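Local coordinates for protein membrane-bound lytic murein transglycosylase A (Burkholderia pseudomallei, PDB 6QK4) that probably cleaves peptidoglycan exolytically between N-acetylmuramic acid and N-acetylglucosamine, leaving a 1,6-anhydro bond in the muramic acid residue, at residues T290-P293 and P298-R301; A11-V16 and W36-L41; Y320-G325 and G329-R334; T104-P109 and S272-P277; P17-A22 and N338-L343. All coordinates share one frame; numbering follows the deposited sequence.

Interaction 1 of 5, residues T290-P293 and P298-R301; sequences TTRP and PLNR
A beta hairpin of the 3D domain, a family grouped with the double-psi beta-barrels, brings T290-P293 against P298-R301 where its two strands run out into the connecting loop. T290 and L299 form the last hydrogen-bonded antiparallel pair here: T290 N donates to L299 O at 2.8 Å, and L299 N donates in turn to T290 O at 2.9 Å. One step nearer the loop, T291 faces P298 as a non-hydrogen-bonded pair, with a CA-CA separation of 4.3 Å. Proline suits that place, since the pairing asks no N-H of it.

L299 carries most of the side-chain contact. It lies beside T290, both pointing the same way from the sheet, with T290 CG2 4.0 Å from L299 CB. The threonine presents this methyl to the leucine because its OG1 is turned anti to the backbone N (chi1 -176°), where the hydroxyl bonds to N338 O on the adjoining strand 336-346. R292 then crosses L299 at about a right angle. Its chain is extended from CG to NE, so the guanidinium travels far enough to place NH2 3.8 Å from L299 CD1, the methyl lying over one face of the group, near its rim. Beyond these residues, L299 packs on Y320 and R292 on W322, both of strand 317-324.

The chemistry is therefore divided: two backbone bonds fix the register, while apolar carbons and the flat face of an arginine cover L299, a combination that shields the leucine at the hairpin end and lets the charged group stay near the surface.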
# COMPACT_ATOMS: atom_id res chain seq x y z
N THR A 290 -5.71 5.34 -14.55
CA THR A 290 -4.26 5.08 -14.57
C THR A 290 -4.03 3.74 -15.32
O THR A 290 -4.86 3.35 -16.15
CB THR A 290 -3.68 5.18 -13.13
OG1 THR A 290 -2.27 5.02 -13.21
CG2 THR A 290 -4.19 4.04 -12.19
N THR A 291 -2.93 3.04 -15.06
CA THR A 291 -2.68 1.74 -15.67
C THR A 291 -2.13 0.77 -14.63
O THR A 291 -1.63 1.19 -13.58
CB THR A 291 -1.68 1.81 -16.87
OG1 THR A 291 -0.51 2.53 -16.46
CG2 THR A 291 -2.31 2.54 -18.05
N ARG A 292 -2.18 -0.54 -14.96
CA ARG A 292 -1.66 -1.56 -14.05
C ARG A 292 -0.15 -1.70 -14.20
O ARG A 292 0.35 -1.70 -15.31
CB ARG A 292 -2.28 -2.90 -14.35
CG ARG A 292 -3.76 -2.97 -14.23
CD ARG A 292 -4.17 -4.42 -14.03
NE ARG A 292 -5.54 -4.40 -13.58
CZ ARG A 292 -5.91 -4.60 -12.33
NH1 ARG A 292 -5.00 -4.92 -11.42
NH2 ARG A 292 -7.20 -4.55 -12.01
N PRO A 293 0.56 -1.92 -13.11
CA PRO A 293 2.03 -1.86 -13.16
C PRO A 293 2.71 -2.90 -14.05
O PRO A 293 3.75 -2.59 -14.65
CB PRO A 293 2.43 -2.06 -11.69
CG PRO A 293 1.17 -2.45 -10.93
CD PRO A 293 -0.00 -1.93 -11.74
N PRO A 298 -5.23 -0.52 -18.87
CA PRO A 298 -5.96 0.53 -18.14
C PRO A 298 -6.51 0.07 -16.81
O PRO A 298 -7.05 -1.05 -16.68
CB PRO A 298 -7.12 0.90 -19.06
CG PRO A 298 -6.56 0.52 -20.47
CD PRO A 298 -5.67 -0.65 -20.28
N LEU A 299 -6.46 0.99 -15.84
CA LEU A 299 -6.95 0.78 -14.48
C LEU A 299 -7.80 2.01 -14.13
O LEU A 299 -7.26 3.11 -13.98
CB LEU A 299 -5.78 0.59 -13.50
CG LEU A 299 -6.22 0.44 -12.02
CD1 LEU A 299 -7.12 -0.75 -11.88
CD2 LEU A 299 -4.87 0.14 -11.32
N ASN A 300 -9.12 1.84 -14.16
CA ASN A 300 -10.05 2.92 -13.88
C ASN A 300 -10.81 2.58 -12.61
O ASN A 300 -11.51 1.57 -12.56
CB ASN A 300 -11.04 3.07 -15.05
CG ASN A 300 -10.38 3.73 -16.27
OD1 ASN A 300 -10.24 4.95 -16.33
ND2 ASN A 300 -10.02 2.91 -17.25
N ARG A 301 -10.64 3.38 -11.54
CA ARG A 301 -11.06 2.86 -10.23
C ARG A 301 -11.59 4.01 -9.39
O ARG A 301 -10.90 5.04 -9.25
CB ARG A 301 -9.86 2.26 -9.41
CG ARG A 301 -9.67 0.73 -9.32
CD ARG A 301 -10.66 0.16 -8.46
NE ARG A 301 -10.54 -1.22 -8.01
CZ ARG A 301 -11.21 -2.25 -8.52
NH1 ARG A 301 -11.90 -2.12 -9.66
NH2 ARG A 301 -11.12 -3.43 -7.93

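Interaction 2 of 5, residues A11-V16 and W36-L41; sequences AGAAIV and WQDDSL
D38 turns its carboxylate onto the G12-A13 backbone, joining the irregular N-terminal arm that precedes strand 25-27 to the loop that leads into helix 44-55. It is a surface contact between two coils, carried by a side chain that meets main chain. The CB of D38 points toward the arm, and with CG anti to the carbonyl carbon the acid reaches straight across. OD2 accepts from A13 N at 2.8 Å, but not in the carboxylate plane: the donor stands 52° out of it, and the N-H...O angle of 142° is moderately bent. The N-H thus comes down onto the carboxylate from above its plane. The other oxygen, D38 OD1, comes within 3.4 Å of G12 CA.

Residue types follow from this crowding. Glycine fits position 12 because a beta carbon there would point at the carboxylate, only 3.2 Å from D38 CG. The small methyl of A13 fits with its CB 3.5 Å from D38 OD2, without screening the N-H that this oxygen accepts from. The carbonyl of the same residue, A13 O, accepts from the side-chain amides of Q289 and N300, so A13 ties the arm to the D38 loop through its N and to the hairpin of strands 285-291 and 298-307 through its O.

The next acid along, D39, turns inward instead. Its OD2 makes a salt bridge with R271 and accepts from L302 N, and OD1 shapes the loop as an Asx turn: L41 N, two residues on, donates to D39 OD1 at 2.9 Å with an N-H...O angle of 162°.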
# COMPACT_ATOMS: atom_id res chain seq x y z
N ALA A 11 -10.83 -3.90 -22.56
CA ALA A 11 -9.97 -3.06 -21.71
C ALA A 11 -10.48 -1.61 -21.65
O ALA A 11 -11.13 -1.09 -22.56
CB ALA A 11 -8.52 -3.06 -22.20
N GLY A 12 -10.13 -0.94 -20.57
CA GLY A 12 -10.76 0.34 -20.27
C GLY A 12 -10.24 1.55 -21.04
O GLY A 12 -9.46 1.49 -21.99
N ALA A 13 -10.73 2.71 -20.60
CA ALA A 13 -10.40 3.98 -21.19
C ALA A 13 -8.94 4.31 -20.97
O ALA A 13 -8.45 4.23 -19.83
CB ALA A 13 -11.23 5.09 -20.55
N ALA A 14 -8.32 4.87 -22.00
CA ALA A 14 -6.91 5.25 -22.01
C ALA A 14 -6.70 6.76 -21.94
O ALA A 14 -7.42 7.54 -22.55
CB ALA A 14 -6.24 4.77 -23.30
N ILE A 15 -5.67 7.18 -21.22
CA ILE A 15 -5.39 8.61 -21.05
C ILE A 15 -4.81 9.19 -22.33
O ILE A 15 -3.91 8.61 -22.95
CB ILE A 15 -4.38 8.78 -19.88
CG1 ILE A 15 -5.03 8.38 -18.55
CG2 ILE A 15 -3.79 10.26 -19.83
CD1 ILE A 15 -3.98 7.98 -17.46
N VAL A 16 -5.28 10.38 -22.70
CA VAL A 16 -4.64 11.20 -23.73
C VAL A 16 -3.70 12.16 -22.98
O VAL A 16 -4.21 13.07 -22.32
CB VAL A 16 -5.66 12.02 -24.53
CG1 VAL A 16 -4.91 12.87 -25.52
CG2 VAL A 16 -6.64 11.14 -25.26
N TRP A 36 -15.45 5.76 -16.30
CA TRP A 36 -16.45 5.47 -15.25
C TRP A 36 -17.10 4.11 -15.48
O TRP A 36 -17.29 3.33 -14.54
CB TRP A 36 -17.49 6.60 -15.21
CG TRP A 36 -18.67 6.43 -14.32
CD1 TRP A 36 -20.00 6.46 -14.67
CD2 TRP A 36 -18.63 6.28 -12.91
NE1 TRP A 36 -20.78 6.36 -13.54
CE2 TRP A 36 -19.95 6.19 -12.45
CE3 TRP A 36 -17.57 6.13 -11.99
CZ2 TRP A 36 -20.28 6.00 -11.09
CZ3 TRP A 36 -17.92 5.99 -10.59
CH2 TRP A 36 -19.25 5.92 -10.16
N GLN A 37 -17.50 3.80 -16.72
CA GLN A 37 -18.15 2.51 -16.95
C GLN A 37 -17.20 1.33 -16.91
O GLN A 37 -17.67 0.17 -16.82
CB GLN A 37 -18.87 2.53 -18.31
CG GLN A 37 -19.83 3.68 -18.37
CD GLN A 37 -21.07 3.48 -17.53
OE1 GLN A 37 -21.30 2.42 -16.97
NE2 GLN A 37 -21.91 4.51 -17.46
N ASP A 38 -15.87 1.57 -16.99
CA ASP A 38 -14.88 0.50 -16.94
C ASP A 38 -14.67 -0.05 -15.52
O ASP A 38 -14.21 -1.21 -15.35
CB ASP A 38 -13.59 1.05 -17.51
CG ASP A 38 -13.68 1.35 -18.98
OD1 ASP A 38 -14.16 0.44 -19.73
OD2 ASP A 38 -13.18 2.45 -19.36
N ASP A 39 -15.04 0.70 -14.51
CA ASP A 39 -14.92 0.22 -13.14
C ASP A 39 -16.16 -0.62 -12.79
O ASP A 39 -17.30 -0.15 -12.90
CB ASP A 39 -14.78 1.42 -12.20
CG ASP A 39 -14.52 0.98 -10.73
OD1 ASP A 39 -14.37 -0.24 -10.47
OD2 ASP A 39 -14.44 1.87 -9.86
N SER A 40 -15.91 -1.89 -12.40
CA SER A 40 -17.00 -2.75 -11.95
C SER A 40 -17.70 -2.18 -10.74
O SER A 40 -18.87 -2.51 -10.50
CB SER A 40 -16.45 -4.11 -11.57
OG SER A 40 -15.59 -4.01 -10.41
N LEU A 41 -16.98 -1.37 -9.95
CA LEU A 41 -17.38 -0.81 -8.64
C LEU A 41 -17.41 -1.87 -7.54
O LEU A 41 -17.77 -1.54 -6.41
CB LEU A 41 -18.76 -0.10 -8.68
CG LEU A 41 -18.77 1.17 -9.54
CD1 LEU A 41 -20.19 1.71 -9.63
CD2 LEU A 41 -17.82 2.24 -8.96

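Interaction 3 of 5, residues Y320-G325 and G329-R334; sequences YFWGLG and GDQAGR
This is a buried strand-to-helix packing contact in a strand-turn-helix unit of the 3D domain, where W322 on strand 317-324 lies against Q331 and A332 of the helix that follows directly. The indole is pressed between two neighbours. Q331 CB rests over one face in a CH-pi contact, 3.8 Å from the centroid of the five-membered ring and 17° off its normal; Y320 CE2, from the same strand, covers the opposite face. A broad, flat tryptophan suits the position, since it can offer one surface to the helix and the other to the strand.

The rest of Q331 follows the six-membered ring. Its chain bends at chi2, which carries the amide back over the indole and sets NE2 3.8 Å from W322 CH2, with the amide plane turned 80° from the ring. A332 adds a smaller contact beside the pyrrole side: its CA lies 3.6 Å from W322 CD1 and its CB 3.9 Å from the same atom. Alanine lets the helix backbone come this close, and its methyl also packs on Y107 of strand 101-114.

Two glycines let the chain take unusual angles near the strand end: G323 within the strand and G325 just after it, both with positive phi, at angles that would bring any side chain up against the carbonyl oxygen of the residue before. G325 stands at the N-cap position, so the chain passes from strand to helix almost at once. The helix is closed onto its cap by a first-turn backbone bond, in which G329 N donates to G325 O at 2.9 Å.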
# COMPACT_ATOMS: atom_id res chain seq x y z
N TYR A 320 -1.61 4.21 -4.36
CA TYR A 320 -2.74 3.26 -4.48
C TYR A 320 -2.53 2.08 -3.52
O TYR A 320 -1.50 1.39 -3.61
CB TYR A 320 -2.76 2.79 -5.94
CG TYR A 320 -3.90 1.94 -6.39
CD1 TYR A 320 -5.13 2.52 -6.68
CD2 TYR A 320 -3.76 0.61 -6.57
CE1 TYR A 320 -6.19 1.73 -7.12
CE2 TYR A 320 -4.78 -0.20 -7.06
CZ TYR A 320 -6.00 0.38 -7.32
OH TYR A 320 -7.03 -0.42 -7.77
N PHE A 321 -3.49 1.84 -2.63
CA PHE A 321 -3.34 0.74 -1.67
C PHE A 321 -3.72 -0.57 -2.34
O PHE A 321 -4.90 -0.81 -2.61
CB PHE A 321 -4.17 0.98 -0.41
CG PHE A 321 -4.05 -0.12 0.59
CD1 PHE A 321 -2.83 -0.41 1.16
CD2 PHE A 321 -5.16 -0.86 0.95
CE1 PHE A 321 -2.73 -1.44 2.11
CE2 PHE A 321 -5.09 -1.87 1.87
CZ PHE A 321 -3.86 -2.14 2.50
N TRP A 322 -2.72 -1.42 -2.62
CA TRP A 322 -2.96 -2.70 -3.28
C TRP A 322 -3.49 -3.78 -2.35
O TRP A 322 -4.10 -4.73 -2.86
CB TRP A 322 -1.66 -3.18 -3.97
CG TRP A 322 -1.46 -2.55 -5.27
CD1 TRP A 322 -0.67 -1.47 -5.56
CD2 TRP A 322 -2.12 -2.90 -6.50
NE1 TRP A 322 -0.75 -1.17 -6.87
CE2 TRP A 322 -1.64 -2.02 -7.48
CE3 TRP A 322 -3.05 -3.88 -6.86
CZ2 TRP A 322 -2.04 -2.08 -8.82
CZ3 TRP A 322 -3.47 -3.93 -8.18
CH2 TRP A 322 -2.95 -3.05 -9.15
N GLY A 323 -3.39 -3.64 -1.01
CA GLY A 323 -3.91 -4.71 -0.19
C GLY A 323 -2.82 -5.35 0.67
O GLY A 323 -1.76 -4.74 0.90
N LEU A 324 -3.08 -6.57 1.14
CA LEU A 324 -2.21 -7.29 2.07
C LEU A 324 -1.46 -8.40 1.35
O LEU A 324 -2.03 -9.12 0.51
CB LEU A 324 -2.99 -7.97 3.21
CG LEU A 324 -3.91 -7.13 4.10
CD1 LEU A 324 -4.40 -7.98 5.27
CD2 LEU A 324 -3.18 -5.96 4.62
N GLY A 325 -0.20 -8.60 1.72
CA GLY A 325 0.53 -9.76 1.27
C GLY A 325 1.43 -9.50 0.07
O GLY A 325 1.51 -8.39 -0.47
N GLY A 329 2.21 -6.58 -2.66
CA GLY A 329 3.48 -5.85 -2.62
C GLY A 329 4.25 -5.83 -3.94
O GLY A 329 4.99 -4.87 -4.22
N ASP A 330 4.16 -6.90 -4.73
CA ASP A 330 4.87 -6.88 -6.00
C ASP A 330 4.20 -5.90 -6.95
O ASP A 330 4.88 -5.25 -7.75
CB ASP A 330 4.93 -8.29 -6.61
CG ASP A 330 6.13 -9.10 -6.05
OD1 ASP A 330 7.12 -8.47 -5.57
OD2 ASP A 330 6.07 -10.35 -6.06
N GLN A 331 2.87 -5.80 -6.86
CA GLN A 331 2.19 -4.79 -7.68
C GLN A 331 2.58 -3.42 -7.20
O GLN A 331 2.94 -2.55 -8.00
CB GLN A 331 0.67 -4.93 -7.64
CG GLN A 331 0.07 -6.15 -8.22
CD GLN A 331 0.33 -6.29 -9.70
OE1 GLN A 331 1.08 -7.17 -10.14
NE2 GLN A 331 -0.26 -5.42 -10.49
N ALA A 332 2.57 -3.22 -5.87
CA ALA A 332 2.91 -1.92 -5.31
C ALA A 332 4.33 -1.52 -5.71
O ALA A 332 4.59 -0.35 -6.05
CB ALA A 332 2.74 -1.97 -3.76
N GLY A 333 5.28 -2.47 -5.67
CA GLY A 333 6.68 -2.16 -5.96
C GLY A 333 6.93 -1.66 -7.36
O GLY A 333 7.86 -0.88 -7.58
N ARG A 334 6.13 -2.08 -8.31
CA ARG A 334 6.34 -1.71 -9.68
C ARG A 334 5.48 -0.53 -10.10
O ARG A 334 5.55 -0.12 -11.25
CB ARG A 334 6.04 -2.90 -10.59
CG ARG A 334 6.86 -4.17 -10.28
CD ARG A 334 8.37 -3.92 -10.40
NE ARG A 334 9.07 -4.13 -9.12
CZ ARG A 334 10.12 -3.42 -8.68
NH1 ARG A 334 10.63 -2.44 -9.42
NH2 ARG A 334 10.67 -3.69 -7.50

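Interaction 4 of 5, residues T104-P109 and S272-P277; sequences TGYYEP and SIAVDP
The backbones of Y106 and A274 keep their CA atoms 9.0 Å apart, because strands 101-114 and 272-274 are not paired with each other but both pair with strand 317-324, the first parallel and the second antiparallel to it. The gap is bridged by the tyrosine. Y106 and A274 point their CB atoms toward one another, and the small methyl meets the far end of the ring obliquely: A274 CB is 3.9 Å from Y106 OH and 4.0 Å from Y106 CE1. Placing CG between the backbone N and the carbonyl carbon (chi1 68°) turns the ring toward strand 272-274, where it also meets F321 of the intervening strand.

Tyrosine serves two needs here. Its ring gives an apolar surface to alanine, while its hydroxyl is hydrogen-bonded to OD2 of D307; A274 touches D307 and D319 as well. The 3D family takes its name from three aspartates, of which D307 and D319 are probably two. Y106 would then be a second-shell residue that could help orient one of these acids, in a double-psi beta-barrel whose relative, E. coli MltA, binds glycan in the groove between its domains.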
# COMPACT_ATOMS: atom_id res chain seq x y z
N THR A 104 1.66 6.02 -7.54
CA THR A 104 2.52 4.96 -7.07
C THR A 104 1.68 3.96 -6.25
O THR A 104 0.46 4.12 -6.16
CB THR A 104 3.70 5.54 -6.25
OG1 THR A 104 3.22 6.45 -5.26
CG2 THR A 104 4.66 6.32 -7.18
N GLY A 105 2.31 2.96 -5.64
CA GLY A 105 1.53 1.96 -4.90
C GLY A 105 2.15 1.56 -3.58
O GLY A 105 3.34 1.72 -3.36
N TYR A 106 1.28 1.12 -2.65
CA TYR A 106 1.79 0.58 -1.37
C TYR A 106 0.93 -0.59 -0.95
O TYR A 106 -0.10 -0.92 -1.59
CB TYR A 106 1.83 1.65 -0.28
CG TYR A 106 0.54 2.23 0.28
CD1 TYR A 106 -0.36 2.96 -0.52
CD2 TYR A 106 0.26 2.11 1.66
CE1 TYR A 106 -1.49 3.53 0.09
CE2 TYR A 106 -0.82 2.71 2.25
CZ TYR A 106 -1.71 3.40 1.43
OH TYR A 106 -2.79 3.99 2.05
N TYR A 107 1.40 -1.30 0.08
CA TYR A 107 0.74 -2.52 0.54
C TYR A 107 1.05 -2.70 2.01
O TYR A 107 1.86 -1.95 2.59
CB TYR A 107 1.23 -3.76 -0.26
CG TYR A 107 2.59 -4.26 0.15
CD1 TYR A 107 3.72 -3.52 -0.09
CD2 TYR A 107 2.73 -5.52 0.73
CE1 TYR A 107 5.00 -4.03 0.24
CE2 TYR A 107 3.98 -6.04 1.06
CZ TYR A 107 5.10 -5.28 0.82
OH TYR A 107 6.33 -5.80 1.11
N GLU A 108 0.39 -3.68 2.60
CA GLU A 108 0.70 -4.05 3.99
C GLU A 108 1.30 -5.44 4.02
O GLU A 108 0.64 -6.40 3.61
CB GLU A 108 -0.56 -3.99 4.81
CG GLU A 108 -0.31 -4.52 6.22
CD GLU A 108 0.16 -3.45 7.17
OE1 GLU A 108 0.83 -2.50 6.71
OE2 GLU A 108 -0.16 -3.58 8.39
N PRO A 109 2.57 -5.62 4.43
CA PRO A 109 3.13 -6.97 4.48
C PRO A 109 2.31 -7.85 5.43
O PRO A 109 1.83 -7.38 6.46
CB PRO A 109 4.55 -6.75 5.03
CG PRO A 109 4.92 -5.35 4.68
CD PRO A 109 3.56 -4.58 4.78
N SER A 272 -8.73 2.40 -1.60
CA SER A 272 -8.24 3.46 -0.75
C SER A 272 -6.97 4.00 -1.35
O SER A 272 -6.15 3.23 -1.86
CB SER A 272 -7.89 2.96 0.67
OG SER A 272 -9.03 2.54 1.39
N ILE A 273 -6.80 5.32 -1.34
CA ILE A 273 -5.54 5.92 -1.74
C ILE A 273 -5.01 6.84 -0.62
O ILE A 273 -5.77 7.40 0.18
CB ILE A 273 -5.65 6.74 -3.04
CG1 ILE A 273 -6.78 7.80 -2.95
CG2 ILE A 273 -5.69 5.76 -4.28
CD1 ILE A 273 -6.69 8.79 -4.17
N ALA A 274 -3.68 6.91 -0.54
CA ALA A 274 -3.03 7.97 0.19
C ALA A 274 -2.81 9.19 -0.72
O ALA A 274 -2.47 9.04 -1.91
CB ALA A 274 -1.68 7.47 0.73
N VAL A 275 -3.07 10.38 -0.16
CA VAL A 275 -3.02 11.65 -0.89
C VAL A 275 -2.19 12.69 -0.11
O VAL A 275 -1.86 12.52 1.06
CB VAL A 275 -4.41 12.23 -1.18
CG1 VAL A 275 -5.15 11.30 -2.06
CG2 VAL A 275 -5.17 12.46 0.17
N ASP A 276 -1.94 13.81 -0.78
CA ASP A 276 -1.44 15.00 -0.08
C ASP A 276 -2.69 15.73 0.43
O ASP A 276 -3.49 16.23 -0.37
CB ASP A 276 -0.61 15.88 -1.04
CG ASP A 276 -0.17 17.21 -0.41
OD1 ASP A 276 -0.75 17.57 0.64
OD2 ASP A 276 0.74 17.87 -0.99
N PRO A 277 -2.96 15.74 1.74
CA PRO A 277 -4.31 16.14 2.18
C PRO A 277 -4.56 17.63 1.99
O PRO A 277 -5.72 18.04 2.03
CB PRO A 277 -4.35 15.73 3.67
CG PRO A 277 -2.89 15.90 4.09
CD PRO A 277 -2.07 15.39 2.86

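Interaction 5 of 5, residues P17-A22 and N338-L343; sequences PGQIAA and NGRMWL
R340 sends its guanidinium across the side chain of Q19 at about a right angle, and the two polar ends meet edge on. R340 NH1 donates to Q19 OE1 at 2.8 Å with a nearly straight N-H...O angle of 172°; the donor lies in the carbonyl plane, on a lone pair of the amide oxygen, and that oxygen in turn sits in the guanidinium plane. The two flat groups are tilted 36° from each other. A bend at chi2 (-67°) turns the arginine toward the arm, whereas Q19 runs extended beyond CG to meet it. Q19 CB also packs 3.7 Å from R340 NH2.

The backbone of P17 and G18 passes close to the same nitrogen, with P17 CA 3.6 Å from R340 NH2, which has V16 O as a weak hydrogen-bond partner. G18 has positive phi, easy for glycine, and its N-H turns to OD2 of D100. Outside the two segments, OD1 of that aspartate forms a salt bridge with R340 NE, so an acid and an amide together hold the guanidinium and probably steady its charge.

In the fold, R340 belongs to strand 336-346, which runs beside strands 285-291, 87-92 and 101-114. Q19 and A21 bond through their backbones to L99 and G97, so the N-terminal arm runs beside the loop that joins strands 87-92 and 101-114, with R340 reaching it from strand 336-346.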
# COMPACT_ATOMS: atom_id res chain seq x y z
N PRO A 17 -2.39 11.95 -23.03
CA PRO A 17 -1.48 12.65 -22.10
C PRO A 17 -1.28 14.11 -22.47
O PRO A 17 -1.53 14.55 -23.60
CB PRO A 17 -0.15 11.87 -22.25
CG PRO A 17 -0.14 11.31 -23.59
CD PRO A 17 -1.65 10.95 -23.86
N GLY A 18 -0.90 14.86 -21.45
CA GLY A 18 -0.53 16.25 -21.67
C GLY A 18 -1.67 17.22 -21.78
O GLY A 18 -1.47 18.34 -22.23
N GLN A 19 -2.87 16.84 -21.34
CA GLN A 19 -3.96 17.83 -21.38
C GLN A 19 -3.90 18.81 -20.20
O GLN A 19 -3.30 18.57 -19.16
CB GLN A 19 -5.32 17.13 -21.39
CG GLN A 19 -5.47 16.24 -22.70
CD GLN A 19 -6.70 15.35 -22.66
OE1 GLN A 19 -7.05 14.83 -21.61
NE2 GLN A 19 -7.40 15.20 -23.82
N ILE A 20 -4.50 19.98 -20.42
CA ILE A 20 -4.46 21.04 -19.41
C ILE A 20 -5.84 21.63 -19.20
O ILE A 20 -6.76 21.49 -20.01
CB ILE A 20 -3.46 22.16 -19.78
CG1 ILE A 20 -3.96 22.89 -21.01
CG2 ILE A 20 -2.00 21.61 -19.98
CD1 ILE A 20 -3.12 24.13 -21.38
N ALA A 21 -5.99 22.32 -18.07
CA ALA A 21 -7.27 22.89 -17.68
C ALA A 21 -7.06 24.27 -17.05
O ALA A 21 -6.01 24.57 -16.50
CB ALA A 21 -8.03 22.00 -16.67
N ALA A 22 -8.10 25.12 -17.17
CA ALA A 22 -8.05 26.52 -16.74
C ALA A 22 -8.39 26.71 -15.26
O ALA A 22 -8.13 27.79 -14.71
CB ALA A 22 -9.03 27.31 -17.62
N ASN A 338 1.46 7.13 -14.97
CA ASN A 338 0.70 8.37 -15.19
C ASN A 338 -0.76 8.14 -14.83
O ASN A 338 -1.30 7.04 -15.01
CB ASN A 338 0.75 8.79 -16.64
CG ASN A 338 0.16 10.16 -16.87
OD1 ASN A 338 0.45 11.13 -16.12
ND2 ASN A 338 -0.73 10.26 -17.92
N GLY A 339 -1.38 9.22 -14.33
CA GLY A 339 -2.78 9.17 -13.90
C GLY A 339 -3.55 10.46 -14.05
O GLY A 339 -2.98 11.55 -14.21
N ARG A 340 -4.87 10.31 -14.01
CA ARG A 340 -5.85 11.42 -14.03
C ARG A 340 -6.86 11.24 -12.89
O ARG A 340 -7.25 10.11 -12.52
CB ARG A 340 -6.62 11.46 -15.35
CG ARG A 340 -5.74 11.80 -16.54
CD ARG A 340 -5.23 13.25 -16.46
NE ARG A 340 -4.34 13.55 -17.61
CZ ARG A 340 -4.74 13.95 -18.84
NH1 ARG A 340 -6.05 14.05 -19.15
NH2 ARG A 340 -3.78 14.15 -19.78
N MET A 341 -7.35 12.36 -12.36
CA MET A 341 -8.27 12.32 -11.21
C MET A 341 -9.48 13.20 -11.43
O MET A 341 -9.37 14.28 -12.03
CB MET A 341 -7.59 12.83 -9.90
CG MET A 341 -6.62 11.83 -9.41
SD MET A 341 -5.90 12.67 -7.91
CE MET A 341 -4.86 11.32 -7.38
N TRP A 342 -10.62 12.74 -10.92
CA TRP A 342 -11.79 13.56 -10.65
C TRP A 342 -12.14 13.44 -9.17
O TRP A 342 -12.25 12.31 -8.66
CB TRP A 342 -13.01 13.09 -11.47
CG TRP A 342 -12.78 13.23 -12.97
CD1 TRP A 342 -13.35 14.18 -13.78
CD2 TRP A 342 -11.90 12.45 -13.83
NE1 TRP A 342 -12.87 14.03 -15.10
CE2 TRP A 342 -11.96 13.01 -15.12
CE3 TRP A 342 -11.01 11.37 -13.59
CZ2 TRP A 342 -11.25 12.47 -16.23
CZ3 TRP A 342 -10.24 10.86 -14.70
CH2 TRP A 342 -10.39 11.42 -15.99
N LEU A 343 -12.35 14.58 -8.50
CA LEU A 343 -12.79 14.56 -7.10
C LEU A 343 -14.32 14.61 -7.07
O LEU A 343 -14.94 15.36 -7.82
CB LEU A 343 -12.23 15.77 -6.36
CG LEU A 343 -10.72 16.00 -6.36
CD1 LEU A 343 -10.32 16.94 -5.21
CD2 LEU A 343 -9.93 14.76 -6.18

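How the interactions relate
Interactions 3 and 4 lie near the centre of the chain and are buried; strand 317-324, which carries one side of interaction 3, lies between the two strands of interaction 4 and pairs with both. Each rests on an aromatic ring against small or aliphatic groups. Interactions 2 and 5 lie far out, where each contact with the N-terminal arm centres on one polar bond across it, to D38 or from R340; they touch through V16 O and R340 NH2. Interaction 1 is intermediate, a partly buried hairpin end with strand bonds. It meets interaction 2 through N300 and A13, and interaction 3 where P293 packs on Q331 and W322. Along the sequence, interactions 1, 3 and 4 are all nested within the loop that interaction 5 closes.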